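Local coordinates for probable transcriptional repressor protein (Mycobacterium tuberculosis, PDB 4FX0), which probably binds DNA as a redox-dependent, MarR-family transcription factor that represses its target genes through a helix-turn-helix, at residues B[51-55]-B[56-60]; B[62-66]-B[67-71]; B[113-116]-B[117-121]; B[127-130]-B[131-135]. All coordinates share one frame; numbering follows the deposited sequence.

Contact 1. Residues B[51-55]-B[56-60]; sequences IDLTM and SELAA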
loop_
_atom_site.group_PDB
_atom_site.type_symbol
_atom_site.label_atom_id
_atom_site.label_comp_id
_atom_site.label_asym_id
_atom_site.label_seq_id
_atom_site.Cartn_x
_atom_site.Cartn_y
_atom_site.Cartn_z
ATOM N N ILE B 51 -11.359 -21.656 9.093
ATOM C CA ILE B 51 -12.162 -21.333 7.918
ATOM C C ILE B 51 -11.458 -21.701 6.619
ATOM O O ILE B 51 -10.230 -21.735 6.551
ATOM C CB ILE B 51 -12.500 -19.834 7.855
ATOM C CG1 ILE B 51 -11.226 -19.012 7.664
ATOM C CG2 ILE B 51 -13.236 -19.398 9.104
ATOM C CD1 ILE B 51 -11.462 -17.523 7.655
ATOM N N ASP B 52 -12.253 -21.964 5.588
ATOM C CA ASP B 52 -11.723 -22.236 4.260
ATOM C C ASP B 52 -11.742 -20.964 3.422
ATOM O O ASP B 52 -12.790 -20.337 3.257
ATOM C CB ASP B 52 -12.538 -23.331 3.572
ATOM C CG ASP B 52 -12.430 -24.668 4.276
ATOM O OD1 ASP B 52 -12.354 -24.682 5.522
ATOM O OD2 ASP B 52 -12.419 -25.706 3.581
ATOM N N LEU B 53 -10.583 -20.582 2.898
ATOM C CA LEU B 53 -10.476 -19.372 2.092
ATOM C C LEU B 53 -9.472 -19.520 0.958
ATOM O O LEU B 53 -8.437 -20.169 1.109
ATOM C CB LEU B 53 -10.067 -18.180 2.960
ATOM C CG LEU B 53 -11.090 -17.594 3.930
ATOM C CD1 LEU B 53 -10.492 -16.381 4.620
ATOM C CD2 LEU B 53 -12.372 -17.220 3.205
ATOM N N THR B 54 -9.785 -18.908 -0.178
ATOM C CA THR B 54 -8.844 -18.830 -1.282
ATOM C C THR B 54 -7.739 -17.855 -0.901
ATOM O O THR B 54 -7.971 -16.917 -0.137
ATOM C CB THR B 54 -9.532 -18.341 -2.570
ATOM O OG1 THR B 54 -10.661 -19.175 -2.858
ATOM C CG2 THR B 54 -8.564 -18.380 -3.744
ATOM N N MET B 55 -6.539 -18.079 -1.420
ATOM C CA MET B 55 -5.424 -17.179 -1.152
ATOM C C MET B 55 -5.688 -15.793 -1.732
ATOM O O MET B 55 -5.312 -14.783 -1.141
ATOM C CB MET B 55 -4.123 -17.747 -1.716
ATOM C CG MET B 55 -3.654 -19.030 -1.046
ATOM S SD MET B 55 -3.010 -18.780 0.623
ATOM C CE MET B 55 -4.516 -18.745 1.592
ATOM N N SER B 56 -6.336 -15.750 -2.890
ATOM C CA SER B 56 -6.694 -14.480 -3.508
ATOM C C SER B 56 -7.815 -13.802 -2.724
ATOM O O SER B 56 -7.824 -12.581 -2.566
ATOM C CB SER B 56 -7.104 -14.680 -4.969
ATOM O OG SER B 56 -8.160 -15.617 -5.085
ATOM N N GLU B 57 -8.754 -14.604 -2.233
ATOM C CA GLU B 57 -9.863 -14.095 -1.432
ATOM C C GLU B 57 -9.340 -13.461 -0.148
ATOM O O GLU B 57 -9.900 -12.484 0.352
ATOM C CB GLU B 57 -10.844 -15.223 -1.105
ATOM C CG GLU B 57 -12.069 -14.783 -0.318
ATOM C CD GLU B 57 -13.006 -13.909 -1.131
ATOM O OE1 GLU B 57 -12.905 -13.921 -2.376
ATOM O OE2 GLU B 57 -13.844 -13.211 -0.523
ATOM N N LEU B 58 -8.257 -14.029 0.379
ATOM C CA LEU B 58 -7.621 -13.521 1.588
ATOM C C LEU B 58 -6.709 -12.337 1.280
ATOM O O LEU B 58 -6.802 -11.289 1.919
ATOM C CB LEU B 58 -6.815 -14.632 2.262
ATOM C CG LEU B 58 -6.054 -14.245 3.531
ATOM C CD1 LEU B 58 -7.018 -13.765 4.602
ATOM C CD2 LEU B 58 -5.224 -15.416 4.039
ATOM N N ALA B 59 -5.826 -12.514 0.301
ATOM C CA ALA B 59 -4.887 -11.469 -0.093
ATOM C C ALA B 59 -5.613 -10.161 -0.383
ATOM O O ALA B 59 -5.153 -9.084 -0.000
ATOM C CB ALA B 59 -4.080 -11.910 -1.306
ATOM N N ALA B 60 -6.750 -10.263 -1.062
ATOM C CA ALA B 60 -7.555 -9.092 -1.387
ATOM C C ALA B 60 -8.081 -8.410 -0.126
ATOM O O ALA B 60 -8.056 -7.184 -0.018
ATOM C CB ALA B 60 -8.705 -9.479 -2.305
#
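Met55 and Leu58 lie side by side and point the same way, methyl against methyl, with Met55 CE 4.2 Å from Leu58 CD2. The methionine gets there by bending twice, at chi2 (-72°) and again at chi3 (82°), which curls the chain so that its methyl comes alongside Leu58. On its other branch Leu58 receives Leu53, whose CD1 stands 4.3 Å from Leu58 CD1, so Leu53, where strand gives way to helix, and Met55 both meet Leu58 through apolar contacts. Strand 51-53 joins the three-stranded antiparallel sheet through Ile95 and Lys93, and helix 55-62 is the first helix of the helix-turn-helix of the MarR family; Thr54 is the N-cap between the two. No side-chain capping bond is made by this threonine. Thr54 O accepts the first helical bond, from Leu58 N at 2.9 Å, and one residue on Ala59 N binds Met55 O at 2.7 Å. Thr54 turns its CB to Glu57 CB, 3.7 Å away, while the Glu57 chain bends off and its carboxylate leads away from the strand. Beyond the two segments, Leu58 also rests on Val41 of helix 33-45 and on Leu69 of helix 66-78, and Met55 on Thr70 and Leu73.

Contact 2. Residues B[62-66]-B[67-71]; sequences IGVER and TTLTR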
loop_
_atom_site.group_PDB
_atom_site.type_symbol
_atom_site.label_atom_id
_atom_site.label_comp_id
_atom_site.label_asym_id
_atom_site.label_seq_id
_atom_site.Cartn_x
_atom_site.Cartn_y
_atom_site.Cartn_z
ATOM N N ILE B 62 -6.827 -8.306 2.856
ATOM C CA ILE B 62 -5.765 -7.586 3.554
ATOM C C ILE B 62 -5.169 -6.490 2.665
ATOM O O ILE B 62 -4.466 -5.596 3.142
ATOM C CB ILE B 62 -4.664 -8.545 4.079
ATOM C CG1 ILE B 62 -5.199 -9.396 5.233
ATOM C CG2 ILE B 62 -3.448 -7.775 4.560
ATOM C CD1 ILE B 62 -5.953 -10.627 4.800
ATOM N N GLY B 63 -5.472 -6.555 1.371
ATOM C CA GLY B 63 -5.024 -5.546 0.429
ATOM C C GLY B 63 -3.615 -5.785 -0.077
ATOM O O GLY B 63 -2.881 -4.840 -0.365
ATOM N N VAL B 64 -3.238 -7.056 -0.185
ATOM C CA VAL B 64 -1.914 -7.425 -0.675
ATOM C C VAL B 64 -2.019 -8.378 -1.863
ATOM O O VAL B 64 -3.118 -8.764 -2.264
ATOM C CB VAL B 64 -1.072 -8.094 0.430
ATOM C CG1 VAL B 64 -0.957 -7.177 1.639
ATOM C CG2 VAL B 64 -1.677 -9.432 0.825
ATOM N N GLU B 65 -0.873 -8.751 -2.424
ATOM C CA GLU B 65 -0.833 -9.711 -3.523
ATOM C C GLU B 65 -0.778 -11.141 -2.995
ATOM O O GLU B 65 -0.305 -11.382 -1.883
ATOM C CB GLU B 65 0.372 -9.446 -4.427
ATOM C CG GLU B 65 0.297 -8.142 -5.196
ATOM C CD GLU B 65 1.481 -7.941 -6.120
ATOM O OE1 GLU B 65 2.494 -8.655 -5.956
ATOM O OE2 GLU B 65 1.396 -7.072 -7.014
ATOM N N ARG B 66 -1.259 -12.086 -3.796
ATOM C CA ARG B 66 -1.252 -13.491 -3.407
ATOM C C ARG B 66 0.142 -13.950 -2.994
ATOM O O ARG B 66 0.320 -14.534 -1.925
ATOM C CB ARG B 66 -1.787 -14.378 -4.536
ATOM C CG ARG B 66 -3.168 -14.954 -4.258
ATOM C CD ARG B 66 -3.651 -15.869 -5.376
ATOM N NE ARG B 66 -2.918 -17.132 -5.430
ATOM C CZ ARG B 66 -3.436 -18.277 -5.865
ATOM N NH1 ARG B 66 -4.698 -18.323 -6.275
ATOM N NH2 ARG B 66 -2.699 -19.380 -5.882
ATOM N N THR B 67 1.127 -13.679 -3.845
ATOM C CA THR B 67 2.502 -14.081 -3.574
ATOM C C THR B 67 2.966 -13.571 -2.214
ATOM O O THR B 67 3.509 -14.325 -1.407
ATOM C CB THR B 67 3.463 -13.568 -4.661
ATOM O OG1 THR B 67 3.347 -12.144 -4.773
ATOM C CG2 THR B 67 3.133 -14.207 -6.003
ATOM N N THR B 68 2.744 -12.285 -1.966
ATOM C CA THR B 68 3.132 -11.673 -0.702
ATOM C C THR B 68 2.402 -12.340 0.457
ATOM O O THR B 68 3.019 -12.744 1.444
ATOM C CB THR B 68 2.828 -10.166 -0.690
ATOM O OG1 THR B 68 3.328 -9.567 -1.892
ATOM C CG2 THR B 68 3.474 -9.502 0.516
ATOM N N LEU B 69 1.084 -12.454 0.326
ATOM C CA LEU B 69 0.264 -13.101 1.341
ATOM C C LEU B 69 0.778 -14.499 1.651
ATOM O O LEU B 69 1.114 -14.812 2.794
ATOM C CB LEU B 69 -1.187 -13.196 0.874
ATOM C CG LEU B 69 -2.056 -14.087 1.765
ATOM C CD1 LEU B 69 -2.682 -13.271 2.884
ATOM C CD2 LEU B 69 -3.125 -14.790 0.949
ATOM N N THR B 70 0.828 -15.337 0.622
ATOM C CA THR B 70 1.268 -16.718 0.768
ATOM C C THR B 70 2.625 -16.814 1.459
ATOM O O THR B 70 2.792 -17.587 2.402
ATOM C CB THR B 70 1.334 -17.430 -0.593
ATOM O OG1 THR B 70 2.187 -16.692 -1.477
ATOM C CG2 THR B 70 -0.056 -17.532 -1.204
ATOM N N ARG B 71 3.591 -16.030 0.989
ATOM C CA ARG B 71 4.921 -16.033 1.589
ATOM C C ARG B 71 4.840 -15.686 3.072
ATOM O O ARG B 71 5.493 -16.316 3.905
ATOM C CB ARG B 71 5.854 -15.057 0.863
ATOM C CG ARG B 71 6.422 -13.964 1.759
ATOM C CD ARG B 71 7.581 -13.232 1.100
ATOM N NE ARG B 71 7.233 -11.867 0.713
ATOM C CZ ARG B 71 6.951 -11.490 -0.529
ATOM N NH1 ARG B 71 6.976 -12.376 -1.516
ATOM N NH2 ARG B 71 6.647 -10.225 -0.787
#
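Val64 and Leu69 make the tight side of this helix start. Their side chains cross at about a right angle, and Val64 CG2 comes to 3.8 Å from Leu69 CB. Leu69 is buried, its CG swung anti to the backbone N (chi1 169°), which carries the isobutyl group on to Ala59 of helix 55-62 and Thr38 of helix 33-45. Just before Val64, Gly63 is the C-prime residue of a Schellman motif that closes helix 55-62; Glu65 then takes the N-cap position of helix 66-78. The chain thus turns between the two helices of the helix-turn-helix, the second of which is the recognition helix in MarR proteins.

The other side is looser and faces solvent. Glu65 and Thr67 run alongside each other in the same direction, yet Glu65 OE1 stays 3.8 Å from Thr67 OG1, and the extended glutamate reaches toward Arg16 of the second subunit in a long, weak ion pair. Arg66 bends at chi3 and lies against Ser56 of helix 55-62.

Backbone bonds tie the two sides together: Leu69 N meets Glu65 O at 2.8 Å, and Thr70 N meets Arg66 O at 2.7 Å, both nearly straight. Thr70 OG1 lies 2.9 Å from Arg66 O and 2.7 Å from Thr67 O, within reach of both carbonyls. The chemistry implies a helix start anchored by main-chain bonds and one apolar crossing, with Glu65 and Thr67 on the solvent side, the glutamate's negative charge probably sitting well with the helix N-terminus.

Contact 3. Residues B[113-116]-B[117-121]; sequences RGVQ and AEVTA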
loop_
_atom_site.group_PDB
_atom_site.type_symbol
_atom_site.label_atom_id
_atom_site.label_comp_id
_atom_site.label_asym_id
_atom_site.label_seq_id
_atom_site.Cartn_x
_atom_site.Cartn_y
_atom_site.Cartn_z
ATOM N N ARG B 113 -3.283 -0.225 18.506
ATOM C CA ARG B 113 -4.276 0.747 18.946
ATOM C C ARG B 113 -3.624 2.085 19.286
ATOM O O ARG B 113 -4.221 3.145 19.092
ATOM C CB ARG B 113 -5.044 0.200 20.151
ATOM C CG ARG B 113 -6.364 0.896 20.429
ATOM C CD ARG B 113 -7.309 -0.029 21.179
ATOM N NE ARG B 113 -8.591 0.604 21.472
ATOM C CZ ARG B 113 -9.646 -0.039 21.961
ATOM N NH1 ARG B 113 -9.576 -1.341 22.206
ATOM N NH2 ARG B 113 -10.775 0.616 22.198
ATOM N N GLY B 114 -2.395 2.029 19.788
ATOM C CA GLY B 114 -1.655 3.227 20.135
ATOM C C GLY B 114 -1.202 4.007 18.916
ATOM O O GLY B 114 -1.341 5.228 18.863
ATOM N N VAL B 115 -0.657 3.299 17.931
ATOM C CA VAL B 115 -0.185 3.935 16.705
ATOM C C VAL B 115 -1.356 4.460 15.877
ATOM O O VAL B 115 -1.265 5.520 15.260
ATOM C CB VAL B 115 0.676 2.972 15.856
ATOM C CG1 VAL B 115 -0.138 1.763 15.422
ATOM C CG2 VAL B 115 1.253 3.698 14.650
ATOM N N GLN B 116 -2.456 3.712 15.874
ATOM C CA GLN B 116 -3.671 4.124 15.180
ATOM C C GLN B 116 -4.159 5.465 15.712
ATOM O O GLN B 116 -4.494 6.367 14.944
ATOM C CB GLN B 116 -4.765 3.069 15.364
ATOM C CG GLN B 116 -6.111 3.436 14.755
ATOM C CD GLN B 116 -6.171 3.180 13.262
ATOM O OE1 GLN B 116 -5.145 2.971 12.613
ATOM N NE2 GLN B 116 -7.379 3.187 12.710
ATOM N N ALA B 117 -4.192 5.588 17.034
ATOM C CA ALA B 117 -4.650 6.811 17.680
ATOM C C ALA B 117 -3.715 7.979 17.387
ATOM O O ALA B 117 -4.162 9.098 17.144
ATOM C CB ALA B 117 -4.778 6.598 19.182
ATOM N N GLU B 118 -2.415 7.707 17.407
ATOM C CA GLU B 118 -1.405 8.741 17.213
ATOM C C GLU B 118 -1.381 9.234 15.768
ATOM O O GLU B 118 -1.102 10.404 15.505
ATOM C CB GLU B 118 -0.026 8.211 17.619
ATOM C CG GLU B 118 1.037 9.284 17.794
ATOM C CD GLU B 118 2.314 8.735 18.403
ATOM O OE1 GLU B 118 2.352 7.528 18.721
ATOM O OE2 GLU B 118 3.280 9.511 18.565
ATOM N N VAL B 119 -1.682 8.335 14.838
ATOM C CA VAL B 119 -1.660 8.663 13.415
ATOM C C VAL B 119 -2.942 9.352 12.947
ATOM O O VAL B 119 -2.893 10.313 12.179
ATOM C CB VAL B 119 -1.389 7.410 12.553
ATOM C CG1 VAL B 119 -2.030 7.544 11.183
ATOM C CG2 VAL B 119 0.110 7.167 12.432
ATOM N N THR B 120 -4.087 8.865 13.418
ATOM C CA THR B 120 -5.376 9.416 13.009
ATOM C C THR B 120 -5.725 10.692 13.772
ATOM O O THR B 120 -6.819 11.238 13.619
ATOM C CB THR B 120 -6.513 8.393 13.184
ATOM O OG1 THR B 120 -6.622 8.026 14.565
ATOM C CG2 THR B 120 -6.241 7.147 12.351
ATOM N N ALA B 121 -4.794 11.162 14.595
ATOM C CA ALA B 121 -4.972 12.420 15.306
ATOM C C ALA B 121 -4.499 13.571 14.424
ATOM O O ALA B 121 -4.644 14.743 14.772
ATOM C CB ALA B 121 -4.209 12.401 16.618
#
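Gln116 and Thr120, one turn apart, cross at a slant near the end of helix 99-119, Gln116 CD lying 4.1 Å from Thr120 CG2. Gln116 has the most surface buried here. Its CG stands anti to the backbone N (chi1 176°) and the chain then bends at chi2, laying the flat amide beside the threonine methyl. The amide itself is held from elsewhere: OE1 bonds to Tyr22 OH and to Ala7 N of the second subunit, and NE2 to Glu5 O of that subunit, so three bonds fix its rotation.

The carbonyl of Gln116 is gripped twice by one residue. Thr120 N reaches Gln116 O at 3.0 Å and Thr120 OG1 reaches the same Gln116 O at 2.7 Å, and they come from opposite faces of the carbonyl plane. With chi1 at 61° the Thr120 hydroxyl turns back to the carbonyl one turn earlier.

Ala117 is the next most covered residue; its CB sits 3.5 Å from Arg113 O. Ala117 N bonds to the same Arg113 O at 3.2 Å. On the buried side Val115 CG2 and Val119 CG2 are 4.3 Å apart.

Val115 and Val119 pack against helix 7-26, on Tyr22, Ala25 and Leu18, while Gln116 and Thr120 touch Trp126 at the start of helix 126-142; Val119 also meets Leu136 of the second subunit.

Contact 4. Residues B[127-130]-B[131-135]; sequences PRVR and RDIAN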
loop_
_atom_site.group_PDB
_atom_site.type_symbol
_atom_site.label_atom_id
_atom_site.label_comp_id
_atom_site.label_asym_id
_atom_site.label_seq_id
_atom_site.Cartn_x
_atom_site.Cartn_y
_atom_site.Cartn_z
ATOM N N PRO B 127 -13.031 8.863 10.768
ATOM C CA PRO B 127 -14.079 8.134 10.046
ATOM C C PRO B 127 -14.340 8.763 8.683
ATOM O O PRO B 127 -14.428 8.060 7.675
ATOM C CB PRO B 127 -15.304 8.312 10.945
ATOM C CG PRO B 127 -14.742 8.483 12.308
ATOM C CD PRO B 127 -13.450 9.229 12.133
ATOM N N ARG B 128 -14.455 10.087 8.666
ATOM C CA ARG B 128 -14.676 10.838 7.438
ATOM C C ARG B 128 -13.575 10.539 6.427
ATOM O O ARG B 128 -13.847 10.091 5.311
ATOM C CB ARG B 128 -14.713 12.338 7.747
ATOM C CG ARG B 128 -15.029 13.236 6.559
ATOM C CD ARG B 128 -14.961 14.705 6.958
ATOM N NE ARG B 128 -13.604 15.112 7.316
ATOM C CZ ARG B 128 -13.303 16.216 7.994
ATOM N NH1 ARG B 128 -14.267 17.032 8.403
ATOM N NH2 ARG B 128 -12.037 16.502 8.270
ATOM N N VAL B 129 -12.332 10.778 6.833
ATOM C CA VAL B 129 -11.178 10.597 5.960
ATOM C C VAL B 129 -11.019 9.147 5.518
ATOM O O VAL B 129 -10.719 8.873 4.355
ATOM C CB VAL B 129 -9.880 11.052 6.647
ATOM C CG1 VAL B 129 -8.677 10.746 5.766
ATOM C CG2 VAL B 129 -9.950 12.537 6.977
ATOM N N ARG B 130 -11.214 8.221 6.450
ATOM C CA ARG B 130 -11.113 6.803 6.142
ATOM C C ARG B 130 -12.062 6.462 5.004
ATOM O O ARG B 130 -11.655 5.915 3.977
ATOM C CB ARG B 130 -11.459 5.960 7.370
ATOM C CG ARG B 130 -11.127 4.485 7.218
ATOM C CD ARG B 130 -11.976 3.627 8.139
ATOM N NE ARG B 130 -13.358 3.549 7.677
ATOM C CZ ARG B 130 -13.814 2.615 6.850
ATOM N NH1 ARG B 130 -12.998 1.673 6.393
ATOM N NH2 ARG B 130 -15.087 2.620 6.479
ATOM N N ARG B 131 -13.334 6.794 5.195
ATOM C CA ARG B 131 -14.361 6.505 4.204
ATOM C C ARG B 131 -14.012 7.128 2.855
ATOM O O ARG B 131 -14.204 6.508 1.811
ATOM C CB ARG B 131 -15.719 7.007 4.692
ATOM C CG ARG B 131 -16.882 6.664 3.783
ATOM C CD ARG B 131 -18.185 7.184 4.365
ATOM N NE ARG B 131 -18.287 6.911 5.797
ATOM C CZ ARG B 131 -18.082 7.816 6.750
ATOM N NH1 ARG B 131 -17.770 9.064 6.426
ATOM N NH2 ARG B 131 -18.194 7.475 8.026
ATOM N N ASP B 132 -13.498 8.355 2.881
ATOM C CA ASP B 132 -13.051 9.021 1.663
ATOM C C ASP B 132 -11.986 8.194 0.947
ATOM O O ASP B 132 -12.133 7.862 -0.229
ATOM C CB ASP B 132 -12.506 10.418 1.976
ATOM C CG ASP B 132 -13.602 11.464 2.086
ATOM O OD1 ASP B 132 -14.549 11.424 1.271
ATOM O OD2 ASP B 132 -13.515 12.328 2.985
ATOM N N ILE B 133 -10.918 7.866 1.666
ATOM C CA ILE B 133 -9.823 7.078 1.109
ATOM C C ILE B 133 -10.332 5.768 0.522
ATOM O O ILE B 133 -10.000 5.411 -0.608
ATOM C CB ILE B 133 -8.753 6.773 2.176
ATOM C CG1 ILE B 133 -8.138 8.074 2.700
ATOM C CG2 ILE B 133 -7.679 5.856 1.607
ATOM C CD1 ILE B 133 -7.147 7.876 3.830
ATOM N N ALA B 134 -11.139 5.054 1.300
ATOM C CA ALA B 134 -11.729 3.804 0.844
ATOM C C ALA B 134 -12.594 4.038 -0.390
ATOM O O ALA B 134 -12.508 3.295 -1.367
ATOM C CB ALA B 134 -12.544 3.164 1.956
ATOM N N ASN B 135 -13.426 5.074 -0.341
ATOM C CA ASN B 135 -14.239 5.443 -1.493
ATOM C C ASN B 135 -13.361 5.781 -2.688
ATOM O O ASN B 135 -13.734 5.541 -3.836
ATOM C CB ASN B 135 -15.154 6.623 -1.164
ATOM C CG ASN B 135 -16.273 6.246 -0.213
ATOM O OD1 ASN B 135 -16.673 5.085 -0.138
ATOM N ND2 ASN B 135 -16.788 7.230 0.516
#
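The guanidinium of Arg131 spreads over the carbonyl of Pro127, whose O lies 3.5 Å above the guanidinium plane and toward its rim. A bend at chi3 (-44°) brings the group back over the preceding turn, and Arg131 NH2 passes 4.2 Å from Pro127 CB. The same Pro127 O takes the backbone bond of Arg131 N, at 3.0 Å. Next to it, Arg128 and Asp132 run alongside each other, guanidinium and carboxylate planes 29° apart, but Arg128 NE remains 5.1 Å from Asp132 OD2: the opposite charges lie near each other but their charged atoms are not in contact.

The apolar side of helix 126-142 is built by Val129 and Ile133. These side chains meet at an angle, with Val129 CG1 3.8 Å from Ile133 CD1, and Ile133 goes on to Ala14 of the second subunit. Arg130 ends in a salt bridge to Asp4 of that subunit, and Arg128 packs on its own counterpart there, so this helix helps form the interface of the two-chain assembly. The chemistry implies a helix with an apolar strip and the Arg130 salt bridge at the subunit interface, while the Arg128-Asp132 pair would contribute at most a mild attraction.

Contacts 1 and 2 form one unit: their centres are 10 Å apart and they touch, with Ala59 O probably accepting from Val64 N at 2.8 Å and Ser56 N packed 3.5 Å from Arg66 CG. Together they hold the two helices of the helix-turn-helix, which probably meets DNA. Contacts 3 and 4 belong to the other end of the chain, on consecutive helices 99-119 and 126-142; their centres lie about 16 Å apart, nearest atoms about 6 Å. Contacts 1 and 3 are on opposite sides of the chain's centre, about 28 Å apart between centres. Contacts 2, 3 and 4 all reach the second subunit.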